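Local atomic coordinates of alternansucrase (Leuconostoc mesenteroides, PDB entry 6HVG), a protein that is a large multidomain enzyme of glycoside hydrolase family 70, with a calcium site, a barrel-type catalytic fold and repeats of the choline-binding kind. Residues Y709-D714 and I719-R724; T866-K871 and E877-T882. All coordinates share one frame; numbering follows the deposited sequence.

Contact 1: residues Y709-D714 and I719-R724; sequences YYLNGD and IVDKNR
Val720 lays its CG1 methyl over one face of the Tyr709 ring, and the Tyr710 ring meets the backbone of Ile719-Val720 at its edge. Structurally this is a surface loop folded back on itself by a single beta bridge, Tyr710 with Val720, in the long connection between helix 681-692 and strand 735-736. The CH-pi contact is centred near the phenolic end, with Val720 CG1 4.1 Å from the ring centroid of Tyr709. The two aromatic rings also meet each other: Tyr709 CD2 sits over the centre of the Tyr710 ring, and Tyr710 CD2 lies in plane at the edge of the Tyr709 ring. The third flat group, the Arg724 guanidinium, turns one face to the backbone N of Tyr709, while its NH2 is drawn into a salt bridge with Asp706.

Two backbone bonds flank the bridge: Leu711 N to Ile719 O at 2.6 Å, and Asp721 N to Tyr709 O at 3.0 Å, the latter lying in the carbonyl plane. A tyrosine suits position 709 because its flat ring gives the Val720 methyl a broad apolar face to lie on. Tyr709 CG stands anti to the backbone N (chi1 176°), which swings the ring to that methyl. On the other side of the bridge Leu711 forks: CD1 touches Ile719 CG2 at 3.7 Å, whereas CD2 rests against the Asp721 carboxylate carbon. Short and polar, Asp721 suits an Asx turn, its OD1 accepting from Asn723 N at 3.2 Å, from above the carboxylate plane.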
ATOM      1  N   TYR A 709     -31.670 -14.005  -2.713  1.00 62.14           N
ATOM      2  CA  TYR A 709     -31.483 -15.148  -3.576  1.00 61.48           C
ATOM      3  C   TYR A 709     -32.831 -15.604  -4.105  1.00 64.76           C
ATOM      4  O   TYR A 709     -32.974 -15.850  -5.294  1.00 67.34           O
ATOM      5  CB  TYR A 709     -30.799 -16.276  -2.801  1.00 60.00           C
ATOM      6  CG  TYR A 709     -30.646 -17.565  -3.587  1.00 59.33           C
ATOM      7  CD1 TYR A 709     -29.667 -17.688  -4.554  1.00 58.88           C
ATOM      8  CD2 TYR A 709     -31.482 -18.660  -3.365  1.00 57.50           C
ATOM      9  CE1 TYR A 709     -29.518 -18.858  -5.277  1.00 59.03           C
ATOM     10  CE2 TYR A 709     -31.351 -19.824  -4.097  1.00 56.12           C
ATOM     11  CZ  TYR A 709     -30.369 -19.920  -5.050  1.00 57.03           C
ATOM     12  OH  TYR A 709     -30.236 -21.070  -5.791  1.00 58.45           O
ATOM     13  N   TYR A 710     -33.819 -15.671  -3.215  1.00 69.10           N
ATOM     14  CA  TYR A 710     -35.198 -16.059  -3.569  1.00 70.89           C
ATOM     15  C   TYR A 710     -36.011 -14.806  -3.910  1.00 70.42           C
ATOM     16  O   TYR A 710     -35.769 -13.739  -3.331  1.00 67.36           O
ATOM     17  CB  TYR A 710     -35.876 -16.804  -2.404  1.00 68.18           C
ATOM     18  CG  TYR A 710     -35.353 -18.204  -2.179  1.00 66.89           C
ATOM     19  CD1 TYR A 710     -35.516 -19.203  -3.145  1.00 66.92           C
ATOM     20  CD2 TYR A 710     -34.690 -18.533  -0.996  1.00 66.43           C
ATOM     21  CE1 TYR A 710     -35.021 -20.496  -2.946  1.00 63.68           C
ATOM     22  CE2 TYR A 710     -34.198 -19.814  -0.774  1.00 64.04           C
ATOM     23  CZ  TYR A 710     -34.359 -20.804  -1.749  1.00 62.63           C
ATOM     24  OH  TYR A 710     -33.868 -22.083  -1.504  1.00 54.79           O
ATOM     25  N   LEU A 711     -36.963 -14.936  -4.833  1.00 70.39           N
ATOM     26  CA  LEU A 711     -37.893 -13.843  -5.131  1.00 75.14           C
ATOM     27  C   LEU A 711     -38.696 -13.468  -3.888  1.00 76.84           C
ATOM     28  O   LEU A 711     -39.278 -14.353  -3.267  1.00 72.84           O
ATOM     29  CB  LEU A 711     -38.848 -14.225  -6.268  1.00 77.13           C
ATOM     30  CG  LEU A 711     -38.340 -14.003  -7.699  1.00 83.04           C
ATOM     31  CD1 LEU A 711     -39.304 -14.566  -8.740  1.00 82.23           C
ATOM     32  CD2 LEU A 711     -38.066 -12.523  -7.962  1.00 84.20           C
ATOM     33  N   ASN A 712     -38.710 -12.175  -3.530  1.00 76.87           N
ATOM     34  CA  ASN A 712     -39.466 -11.659  -2.365  1.00 85.33           C
ATOM     35  C   ASN A 712     -39.048 -12.297  -1.025  1.00 87.18           C
ATOM     36  O   ASN A 712     -39.850 -12.441  -0.084  1.00 92.71           O
ATOM     37  CB  ASN A 712     -41.002 -11.829  -2.546  1.00 89.93           C
ATOM     38  CG  ASN A 712     -41.596 -10.941  -3.642  1.00 89.44           C
ATOM     39  OD1 ASN A 712     -40.977  -9.967  -4.114  1.00 88.20           O
ATOM     40  ND2 ASN A 712     -42.813 -11.290  -4.058  1.00 84.41           N
ATOM     41  N   GLY A 713     -37.786 -12.676  -0.930  1.00 83.29           N
ATOM     42  CA  GLY A 713     -37.339 -13.391   0.243  1.00 83.75           C
ATOM     43  C   GLY A 713     -38.440 -14.333   0.677  1.00 82.05           C
ATOM     44  O   GLY A 713     -38.736 -14.406   1.847  1.00 84.84           O
ATOM     45  N   ASP A 714     -39.060 -15.027  -0.272  1.00 80.92           N
ATOM     46  CA  ASP A 714     -40.145 -15.922   0.034  1.00 84.59           C
ATOM     47  C   ASP A 714     -39.524 -17.244   0.492  1.00 86.36           C
ATOM     48  O   ASP A 714     -39.330 -18.195  -0.287  1.00 87.47           O
ATOM     49  CB  ASP A 714     -41.079 -16.127  -1.160  1.00 87.04           C
ATOM     50  CG  ASP A 714     -42.546 -16.152  -0.747  1.00 88.20           C
ATOM     51  OD1 ASP A 714     -42.872 -16.723   0.325  1.00 90.75           O
ATOM     52  OD2 ASP A 714     -43.373 -15.585  -1.488  1.00 84.50           O
ATOM     53  N   ILE A 719     -38.868 -19.334  -4.481  1.00 85.33           N
ATOM     54  CA  ILE A 719     -38.700 -19.207  -5.932  1.00 83.44           C
ATOM     55  C   ILE A 719     -37.388 -18.479  -6.176  1.00 81.22           C
ATOM     56  O   ILE A 719     -37.243 -17.318  -5.780  1.00 85.81           O
ATOM     57  CB  ILE A 719     -39.853 -18.416  -6.605  1.00 85.48           C
ATOM     58  CG1 ILE A 719     -41.204 -19.115  -6.369  1.00 89.06           C
ATOM     59  CG2 ILE A 719     -39.581 -18.227  -8.093  1.00 84.79           C
ATOM     60  CD1 ILE A 719     -41.534 -20.232  -7.329  1.00 87.94           C
ATOM     61  N   VAL A 720     -36.465 -19.142  -6.875  1.00 76.36           N
ATOM     62  CA  VAL A 720     -35.138 -18.590  -7.129  1.00 72.25           C
ATOM     63  C   VAL A 720     -35.251 -17.415  -8.092  1.00 69.18           C
ATOM     64  O   VAL A 720     -36.015 -17.462  -9.030  1.00 65.33           O
ATOM     65  CB  VAL A 720     -34.174 -19.662  -7.731  1.00 71.93           C
ATOM     66  CG1 VAL A 720     -32.732 -19.161  -7.790  1.00 71.55           C
ATOM     67  CG2 VAL A 720     -34.229 -20.953  -6.926  1.00 72.01           C
ATOM     68  N   ASP A 721     -34.460 -16.375  -7.857  1.00 74.85           N
ATOM     69  CA  ASP A 721     -34.445 -15.181  -8.689  1.00 76.93           C
ATOM     70  C   ASP A 721     -33.434 -15.328  -9.826  1.00 77.18           C
ATOM     71  O   ASP A 721     -32.226 -15.185  -9.645  1.00 76.45           O
ATOM     72  CB  ASP A 721     -34.118 -13.954  -7.827  1.00 79.13           C
ATOM     73  CG  ASP A 721     -34.412 -12.624  -8.520  1.00 80.25           C
ATOM     74  OD1 ASP A 721     -34.645 -12.581  -9.747  1.00 81.11           O
ATOM     75  OD2 ASP A 721     -34.389 -11.602  -7.807  1.00 75.14           O
ATOM     76  N   LYS A 722     -33.961 -15.598 -11.013  1.00 79.73           N
ATOM     77  CA  LYS A 722     -33.159 -15.860 -12.191  1.00 83.19           C
ATOM     78  C   LYS A 722     -32.383 -14.607 -12.640  1.00 80.16           C
ATOM     79  O   LYS A 722     -31.351 -14.749 -13.284  1.00 80.97           O
ATOM     80  CB  LYS A 722     -34.080 -16.356 -13.324  1.00 92.78           C
ATOM     81  CG  LYS A 722     -33.510 -17.434 -14.224  1.00 99.98           C
ATOM     82  CD  LYS A 722     -34.571 -17.884 -15.242  1.00109.87           C
ATOM     83  CE  LYS A 722     -34.001 -18.671 -16.430  1.00114.09           C
ATOM     84  NZ  LYS A 722     -34.863 -18.611 -17.655  1.00110.24           N
ATOM     85  N   ASN A 723     -32.854 -13.402 -12.306  1.00 76.39           N
ATOM     86  CA  ASN A 723     -32.232 -12.183 -12.846  1.00 83.68           C
ATOM     87  C   ASN A 723     -31.938 -11.073 -11.828  1.00 86.50           C
ATOM     88  O   ASN A 723     -32.626 -10.055 -11.767  1.00 81.97           O
ATOM     89  CB  ASN A 723     -33.052 -11.636 -14.025  1.00 88.56           C
ATOM     90  CG  ASN A 723     -34.545 -11.614 -13.747  1.00 93.44           C
ATOM     91  OD1 ASN A 723     -35.335 -12.168 -14.515  1.00 98.26           O
ATOM     92  ND2 ASN A 723     -34.940 -10.988 -12.639  1.00 92.60           N
ATOM     93  N   ARG A 724     -30.869 -11.264 -11.063  1.00 96.97           N
ATOM     94  CA  ARG A 724     -30.412 -10.272 -10.091  1.00107.38           C
ATOM     95  C   ARG A 724     -29.151  -9.624 -10.645  1.00117.11           C
ATOM     96  O   ARG A 724     -28.500 -10.222 -11.503  1.00122.39           O
ATOM     97  CB  ARG A 724     -30.054 -10.929  -8.746  1.00104.66           C
ATOM     98  CG  ARG A 724     -31.127 -11.797  -8.115  1.00 97.71           C
ATOM     99  CD  ARG A 724     -30.543 -12.555  -6.931  1.00 96.13           C
ATOM    100  NE  ARG A 724     -30.165 -11.676  -5.818  1.00 87.27           N
ATOM    101  CZ  ARG A 724     -29.267 -11.964  -4.879  1.00 80.06           C
ATOM    102  NH1 ARG A 724     -28.590 -13.101  -4.886  1.00 76.47           N
ATOM    103  NH2 ARG A 724     -29.028 -11.082  -3.920  1.00 81.10           N
TER

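Contact 2: residues T866-K871 and E877-T882; sequences TDSSGK and ETDLLT
Glu877 opens the second segment by resting its CB against Asp867 O, 3.5 Å away. Its long chain then runs on past Ser868 and Ser869, and OE1 is taken by the backbone N of Lys874, so the carboxylate serves its own loop. Thr878 follows as the partner of the Asp867 side chain within the two segments: its backbone N donates to Asp867 OD2 at 2.8 Å, reaching that oxygen from above the carboxylate plane, and its hydroxyl adds a weak bond to the same atom. The short aspartate arm, with CG opposite the backbone N (chi1 -175°), suits this reach; a long, weak ion pair with Lys926 engages OD1.

Asp879 N bonds to Asp867 O at 3.0 Å, and the positive phi of 59° at Asp879 belongs to the bend that brings the chain into the strand. Asp879 OD1 lies alongside the Ser868 side chain, 3.3 Å from Ser868 OG, while OD2 accepts from the backbone N of Met701. These bonds pin the base of the loop that closes a beta hairpin, where strand 862-866 gives way to an inverse gamma turn centred on Asp867 before strand 881-885 returns antiparallel to it. Leu880 supplies O to Asp867 N at 3.1 Å, its side chain meeting Ile913 and Ile928. At Leu881 the strands form a non-hydrogen-bonded pair with Thr866, whose compact beta-branched side chain places CG2 3.8 Å from Leu881 CB.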
ATOM      1  N   THR A 866     -32.498 -17.314  10.646  1.00 60.47           N
ATOM      2  CA  THR A 866     -32.190 -16.373  11.719  1.00 64.44           C
ATOM      3  C   THR A 866     -33.470 -15.899  12.341  1.00 68.67           C
ATOM      4  O   THR A 866     -34.496 -15.781  11.655  1.00 70.05           O
ATOM      5  CB  THR A 866     -31.418 -15.108  11.247  1.00 64.77           C
ATOM      6  OG1 THR A 866     -32.133 -14.446  10.199  1.00 60.91           O
ATOM      7  CG2 THR A 866     -29.990 -15.438  10.768  1.00 63.85           C
ATOM      8  N   ASP A 867     -33.408 -15.624  13.637  1.00 70.93           N
ATOM      9  CA  ASP A 867     -34.525 -15.022  14.318  1.00 74.38           C
ATOM     10  C   ASP A 867     -34.510 -13.540  13.976  1.00 74.55           C
ATOM     11  O   ASP A 867     -34.303 -12.700  14.838  1.00 70.59           O
ATOM     12  CB  ASP A 867     -34.414 -15.249  15.819  1.00 76.97           C
ATOM     13  CG  ASP A 867     -35.626 -14.741  16.576  1.00 77.43           C
ATOM     14  OD1 ASP A 867     -36.744 -14.708  15.998  1.00 74.92           O
ATOM     15  OD2 ASP A 867     -35.431 -14.329  17.735  1.00 74.17           O
ATOM     16  N   SER A 868     -34.707 -13.238  12.692  1.00 76.29           N
ATOM     17  CA  SER A 868     -34.555 -11.894  12.171  1.00 77.98           C
ATOM     18  C   SER A 868     -35.083 -11.815  10.744  1.00 81.38           C
ATOM     19  O   SER A 868     -35.096 -12.803  10.016  1.00 88.76           O
ATOM     20  CB  SER A 868     -33.082 -11.502  12.195  1.00 76.59           C
ATOM     21  OG  SER A 868     -32.900 -10.253  11.572  1.00 86.35           O
ATOM     22  N   SER A 869     -35.528 -10.628  10.350  1.00 85.75           N
ATOM     23  CA  SER A 869     -36.122 -10.405   9.035  1.00 81.34           C
ATOM     24  C   SER A 869     -35.411  -9.315   8.233  1.00 75.74           C
ATOM     25  O   SER A 869     -35.799  -9.042   7.096  1.00 75.55           O
ATOM     26  CB  SER A 869     -37.591 -10.017   9.220  1.00 84.85           C
ATOM     27  OG  SER A 869     -38.265  -9.903   7.978  1.00 91.24           O
ATOM     28  N   GLY A 870     -34.361  -8.710   8.796  1.00 69.85           N
ATOM     29  CA  GLY A 870     -33.646  -7.624   8.105  1.00 69.77           C
ATOM     30  C   GLY A 870     -32.651  -6.894   8.987  1.00 72.00           C
ATOM     31  O   GLY A 870     -32.171  -7.442   9.972  1.00 66.59           O
ATOM     32  N   LYS A 871     -32.348  -5.645   8.629  1.00 80.42           N
ATOM     33  CA  LYS A 871     -31.500  -4.751   9.448  1.00 83.88           C
ATOM     34  C   LYS A 871     -32.006  -4.566  10.885  1.00 84.00           C
ATOM     35  O   LYS A 871     -31.206  -4.517  11.813  1.00 83.04           O
ATOM     36  CB  LYS A 871     -31.454  -3.351   8.830  1.00 89.23           C
ATOM     37  CG  LYS A 871     -30.908  -3.240   7.416  1.00 94.45           C
ATOM     38  CD  LYS A 871     -30.804  -1.786   6.944  1.00 96.68           C
ATOM     39  CE  LYS A 871     -32.176  -1.162   6.683  1.00 98.73           C
ATOM     40  NZ  LYS A 871     -32.103   0.284   6.324  1.00 99.65           N
ATOM     41  N   GLU A 877     -37.345 -10.539  18.813  1.00 87.00           N
ATOM     42  CA  GLU A 877     -36.297 -11.018  17.928  1.00 83.36           C
ATOM     43  C   GLU A 877     -34.884 -10.861  18.488  1.00 84.72           C
ATOM     44  O   GLU A 877     -34.486  -9.813  18.976  1.00 86.77           O
ATOM     45  CB  GLU A 877     -36.393 -10.386  16.522  1.00 82.17           C
ATOM     46  CG  GLU A 877     -37.647 -10.778  15.733  1.00 82.35           C
ATOM     47  CD  GLU A 877     -37.720 -10.140  14.349  1.00 81.61           C
ATOM     48  OE1 GLU A 877     -37.248  -8.995  14.187  1.00 88.00           O
ATOM     49  OE2 GLU A 877     -38.289 -10.749  13.422  1.00 73.76           O
ATOM     50  N   THR A 878     -34.117 -11.938  18.362  1.00 85.50           N
ATOM     51  CA  THR A 878     -32.789 -12.067  18.947  1.00 78.79           C
ATOM     52  C   THR A 878     -31.653 -11.927  17.932  1.00 71.83           C
ATOM     53  O   THR A 878     -30.522 -11.620  18.306  1.00 66.76           O
ATOM     54  CB  THR A 878     -32.702 -13.455  19.586  1.00 77.21           C
ATOM     55  OG1 THR A 878     -33.705 -13.575  20.595  1.00 83.40           O
ATOM     56  CG2 THR A 878     -31.385 -13.671  20.215  1.00 78.61           C
ATOM     57  N   ASP A 879     -31.976 -12.144  16.657  1.00 68.62           N
ATOM     58  CA  ASP A 879     -30.987 -12.220  15.571  1.00 67.34           C
ATOM     59  C   ASP A 879     -29.940 -13.327  15.784  1.00 66.72           C
ATOM     60  O   ASP A 879     -28.743 -13.129  15.556  1.00 60.80           O
ATOM     61  CB  ASP A 879     -30.331 -10.854  15.352  1.00 67.71           C
ATOM     62  CG  ASP A 879     -29.495 -10.793  14.084  1.00 63.10           C
ATOM     63  OD1 ASP A 879     -30.037 -11.142  13.026  1.00 61.53           O
ATOM     64  OD2 ASP A 879     -28.329 -10.370  14.153  1.00 59.45           O
ATOM     65  N   LEU A 880     -30.415 -14.488  16.239  1.00 66.54           N
ATOM     66  CA  LEU A 880     -29.584 -15.651  16.470  1.00 66.82           C
ATOM     67  C   LEU A 880     -29.676 -16.542  15.225  1.00 67.38           C
ATOM     68  O   LEU A 880     -30.769 -16.841  14.753  1.00 70.24           O
ATOM     69  CB  LEU A 880     -30.038 -16.402  17.745  1.00 67.67           C
ATOM     70  CG  LEU A 880     -28.984 -16.704  18.840  1.00 67.68           C
ATOM     71  CD1 LEU A 880     -27.976 -15.610  19.083  1.00 70.49           C
ATOM     72  CD2 LEU A 880     -29.648 -17.032  20.168  1.00 63.61           C
ATOM     73  N   LEU A 881     -28.527 -16.935  14.673  1.00 65.26           N
ATOM     74  CA  LEU A 881     -28.493 -17.736  13.441  1.00 64.53           C
ATOM     75  C   LEU A 881     -28.511 -19.230  13.756  1.00 62.61           C
ATOM     76  O   LEU A 881     -27.785 -19.682  14.624  1.00 59.18           O
ATOM     77  CB  LEU A 881     -27.257 -17.386  12.604  1.00 65.81           C
ATOM     78  CG  LEU A 881     -27.011 -18.185  11.313  1.00 65.92           C
ATOM     79  CD1 LEU A 881     -26.595 -17.278  10.168  1.00 68.14           C
ATOM     80  CD2 LEU A 881     -25.946 -19.239  11.519  1.00 65.43           C
ATOM     81  N   THR A 882     -29.345 -19.972  13.040  1.00 60.95           N
ATOM     82  CA  THR A 882     -29.449 -21.399  13.231  1.00 61.36           C
ATOM     83  C   THR A 882     -29.095 -22.148  11.956  1.00 59.02           C
ATOM     84  O   THR A 882     -29.766 -22.013  10.941  1.00 56.34           O
ATOM     85  CB  THR A 882     -30.854 -21.801  13.721  1.00 64.08           C
ATOM     86  OG1 THR A 882     -31.857 -21.281  12.846  1.00 63.61           O
ATOM     87  CG2 THR A 882     -31.079 -21.271  15.117  1.00 65.59           C
TER

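How the contacts relate
From the N terminus, the chain leaves helix 681-692 and reaches contact 1, which closes a short loop of four residues, 715-718, before the path continues to strand 735-736. Contact 2 comes later, where strand 862-866 turns through 867-880 into strand 881-885, with five residues between its segments. The two closures stand in series, neither nested nor crossed. The centres of contact 1 and contact 2 are about 20 Å apart. The nearest atoms of contact 1 and contact 2 are about 8 Å apart, so the two do not touch. Strand 735-736 pairs with strand 862-866, so the connection bearing contact 1 leads into the antiparallel sheet whose hairpin holds contact 2; Asn700 and Met701, upstream of contact 1, bond to contact 2.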